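Local structure of heme-binding protein A / AI-2 binding protein A (Helicobacter pylori SS1, 6OFQ) at residues 337-342 with 486-491. The protein binds the peptide STSA and probably serves as the periplasmic substrate-binding component of an ABC transporter. Sequence-based numbering, arbitrary orientation.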
ATOM      1  N   ASN A 337       9.998 -11.507  10.258  1.00  4.01           N
ATOM      2  CA  ASN A 337      10.270 -11.446   8.811  1.00  3.78           C
ATOM      3  C   ASN A 337       9.670 -10.200   8.189  1.00  3.27           C
ATOM      4  O   ASN A 337       8.824  -9.504   8.779  1.00  3.67           O
ATOM      5  CB  ASN A 337       9.728 -12.707   8.114  1.00  3.96           C
ATOM      6  CG  ASN A 337      10.320 -13.982   8.719  1.00  4.05           C
ATOM      7  OD1 ASN A 337      11.560 -14.096   8.714  1.00  4.44           O
ATOM      8  ND2 ASN A 337       9.483 -14.850   9.303  1.00  4.15           N
ATOM      9  N   PRO A 338      10.024  -9.894   6.932  1.00  3.46           N
ATOM     10  CA  PRO A 338       9.529  -8.639   6.336  1.00  3.73           C
ATOM     11  C   PRO A 338       8.046  -8.568   6.080  1.00  3.96           C
ATOM     12  O   PRO A 338       7.547  -7.475   5.876  1.00  4.68           O
ATOM     13  CB  PRO A 338      10.274  -8.508   5.028  1.00  3.90           C
ATOM     14  CG  PRO A 338      11.528  -9.308   5.279  1.00  4.25           C
ATOM     15  CD  PRO A 338      11.113 -10.485   6.124  1.00  4.07           C
ATOM     16  N   PHE A 339       7.340  -9.686   6.099  1.00  4.20           N
ATOM     17  CA  PHE A 339       5.898  -9.760   5.842  1.00  4.15           C
ATOM     18  C   PHE A 339       5.216 -10.556   6.955  1.00  4.49           C
ATOM     19  O   PHE A 339       5.868 -11.361   7.617  1.00  4.21           O
ATOM     20  CB  PHE A 339       5.621 -10.312   4.448  1.00  4.12           C
ATOM     21  CG  PHE A 339       6.095 -11.714   4.253  1.00  4.16           C
ATOM     22  CD1 PHE A 339       7.330 -11.998   3.715  1.00  4.10           C
ATOM     23  CD2 PHE A 339       5.234 -12.779   4.435  1.00  4.35           C
ATOM     24  CE1 PHE A 339       7.719 -13.321   3.510  1.00  4.62           C
ATOM     25  CE2 PHE A 339       5.610 -14.089   4.251  1.00  4.52           C
ATOM     26  CZ  PHE A 339       6.832 -14.380   3.733  1.00  4.31           C
ATOM     27  N   PRO A 340       3.910 -10.381   7.131  1.00  4.72           N
ATOM     28  CA  PRO A 340       3.222 -10.975   8.285  1.00  4.86           C
ATOM     29  C   PRO A 340       2.873 -12.447   8.060  1.00  5.38           C
ATOM     30  O   PRO A 340       2.739 -12.894   6.909  1.00  4.82           O
ATOM     31  CB  PRO A 340       1.991 -10.100   8.447  1.00  4.85           C
ATOM     32  CG  PRO A 340       1.692  -9.618   7.065  1.00  5.40           C
ATOM     33  CD  PRO A 340       3.074  -9.363   6.478  1.00  4.95           C
ATOM     34  N   PRO A 341       2.610 -13.167   9.163  1.00  5.46           N
ATOM     35  CA  PRO A 341       2.347 -14.599   9.116  1.00  5.95           C
ATOM     36  C   PRO A 341       0.976 -14.969   8.565  1.00  6.92           C
ATOM     37  O   PRO A 341       0.727 -16.162   8.382  1.00  8.51           O
ATOM     38  CB  PRO A 341       2.559 -15.064  10.554  1.00  6.20           C
ATOM     39  CG  PRO A 341       2.427 -13.876  11.354  1.00  5.84           C
ATOM     40  CD  PRO A 341       2.850 -12.707  10.547  1.00  5.49           C
ATOM     41  N   THR A 342       0.161 -13.967   8.269  1.00  6.76           N
ATOM     42  CA  THR A 342      -1.081 -14.173   7.507  1.00  6.85           C
ATOM     43  C   THR A 342      -0.804 -14.489   6.036  1.00  8.07           C
ATOM     44  O   THR A 342      -1.775 -14.847   5.394  1.00 10.44           O
ATOM     45  CB  THR A 342      -1.943 -12.931   7.634  1.00  7.71           C
ATOM     46  OG1 THR A 342      -1.068 -11.774   7.514  1.00  8.86           O
ATOM     47  CG2 THR A 342      -2.575 -12.899   8.998  1.00  7.45           C
ATOM     48  N   LYS A 486      14.501 -19.360   2.359  1.00  5.37           N
ATOM     49  CA  LYS A 486      15.923 -19.072   2.322  1.00  6.74           C
ATOM     50  C   LYS A 486      16.128 -17.565   2.207  1.00  5.85           C
ATOM     51  O   LYS A 486      17.033 -17.015   2.856  1.00  6.71           O
ATOM     52  CB  LYS A 486      16.643 -19.799   1.157  1.00  9.18           C
ATOM     53  CG  LYS A 486      16.637 -21.313   1.230  1.00 15.49           C
ATOM     54  CD  LYS A 486      17.236 -21.984  -0.003  1.00 22.04           C
ATOM     55  CE  LYS A 486      16.993 -23.487   0.165  1.00 28.26           C
ATOM     56  NZ  LYS A 486      17.078 -24.115  -1.183  1.00 38.49           N
ATOM     57  N   ALA A 487      15.329 -16.885   1.380  1.00  5.58           N
ATOM     58  CA  ALA A 487      15.477 -15.446   1.287  1.00  5.69           C
ATOM     59  C   ALA A 487      15.322 -14.771   2.661  1.00  5.28           C
ATOM     60  O   ALA A 487      16.027 -13.810   2.997  1.00  5.26           O
ATOM     61  CB  ALA A 487      14.546 -14.859   0.235  1.00  6.20           C
ATOM     62  N   GLN A 488      14.354 -15.210   3.458  1.00  5.08           N
ATOM     63  CA  GLN A 488      14.117 -14.643   4.780  1.00  5.31           C
ATOM     64  C   GLN A 488      15.297 -14.858   5.678  1.00  5.47           C
ATOM     65  O   GLN A 488      15.596 -14.006   6.501  1.00  5.89           O
ATOM     66  CB  GLN A 488      12.816 -15.202   5.325  1.00  5.39           C
ATOM     67  CG  GLN A 488      11.593 -14.573   4.709  1.00  4.90           C
ATOM     68  CD  GLN A 488      10.327 -15.335   5.031  1.00  4.53           C
ATOM     69  OE1 GLN A 488       9.721 -15.135   6.081  1.00  4.37           O
ATOM     70  NE2 GLN A 488      10.040 -16.330   4.213  1.00  4.80           N
ATOM     71  N   GLU A 489      15.980 -16.000   5.548  1.00  5.87           N
ATOM     72  CA  GLU A 489      17.223 -16.143   6.289  1.00  6.84           C
ATOM     73  C   GLU A 489      18.288 -15.101   5.999  1.00  6.71           C
ATOM     74  O   GLU A 489      19.002 -14.592   6.873  1.00  7.28           O
ATOM     75  CB  GLU A 489      17.838 -17.540   6.075  1.00  8.59           C
ATOM     76  CG  GLU A 489      16.986 -18.698   6.509  1.00 11.65           C
ATOM     77  CD  GLU A 489      17.643 -20.017   6.093  1.00 17.49           C
ATOM     78  OE1 GLU A 489      18.651 -20.155   5.329  1.00 22.02           O
ATOM     79  OE2 GLU A 489      17.011 -20.995   6.507  1.00 27.48           O
ATOM     80  N   ILE A 490      18.460 -14.828   4.708  1.00  5.95           N
ATOM     81  CA  ILE A 490      19.514 -13.906   4.238  1.00  6.06           C
ATOM     82  C   ILE A 490      19.200 -12.511   4.776  1.00  5.70           C
ATOM     83  O   ILE A 490      20.097 -11.843   5.315  1.00  6.14           O
ATOM     84  CB  ILE A 490      19.679 -13.916   2.708  1.00  6.93           C
ATOM     85  CG1 ILE A 490      20.220 -15.307   2.282  1.00  8.28           C
ATOM     86  CG2 ILE A 490      20.607 -12.797   2.264  1.00  6.81           C
ATOM     87  CD1 ILE A 490      20.228 -15.407   0.794  1.00  9.38           C
ATOM     88  N   ILE A 491      17.983 -12.009   4.610  1.00  5.02           N
ATOM     89  CA  ILE A 491      17.719 -10.638   5.035  1.00  5.01           C
ATOM     90  C   ILE A 491      17.768 -10.550   6.569  1.00  5.71           C
ATOM     91  O   ILE A 491      18.257  -9.543   7.092  1.00  6.33           O
ATOM     92  CB  ILE A 491      16.390 -10.107   4.450  1.00  4.80           C
ATOM     93  CG1 ILE A 491      16.225  -8.609   4.732  1.00  4.85           C
ATOM     94  CG2 ILE A 491      15.197 -10.891   4.942  1.00  5.56           C
ATOM     95  CD1 ILE A 491      15.124  -7.891   3.997  1.00  4.92           C
TER
HETATM   96  O   HOH W   1      13.500 -12.513   7.718  1.00  5.24           O
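Gln-488 sets its CG anti to its own carbonyl carbon (chi1 -76°), and chi2 near 180° places CD at the loop that holds Asn-337 and Phe-339. Phe-339 places CG between its backbone N and carbonyl carbon (chi1 63°), and its ring comes up to the Gln-488 amide. The ring atom CE1 lies 3.6 Å from Gln-488 CD, and CZ is 3.8 Å from Gln-488 NE2. Ring and amide planes are tilted 44° apart. The amide of Asn-337 stands nearly perpendicular to that of Gln-488. Its carbon CG is in short contact with the amide oxygen Gln-488 OE1, at 2.9 Å. Asn-337 ND2 is 3.2 Å from the same OE1, but the angle is too poor for a hydrogen bond. One water donates to Asn-337 OD1 at 2.7 Å and to Gln-488 O at 2.8 Å, bridging the loop to the helix backbone.

The protein is a type II periplasmic binding protein. Here the loop after strand 332-334 packs on helix 477-494 in a buried contact, and the helix leads into strand 497-510 of the same sheet. The loop continues and meets Gln-488 again: Asn-347 N bonds to OE1, and NE2 bonds to Gly-345 O. NE2 also bonds to Tyr-484 O, a carbonyl of the helix itself. Asn-347 O accepts from Asn-337 ND2. Beside these amides, Pro-338 CG rests against Ile-491 CG2 at 4.0 Å.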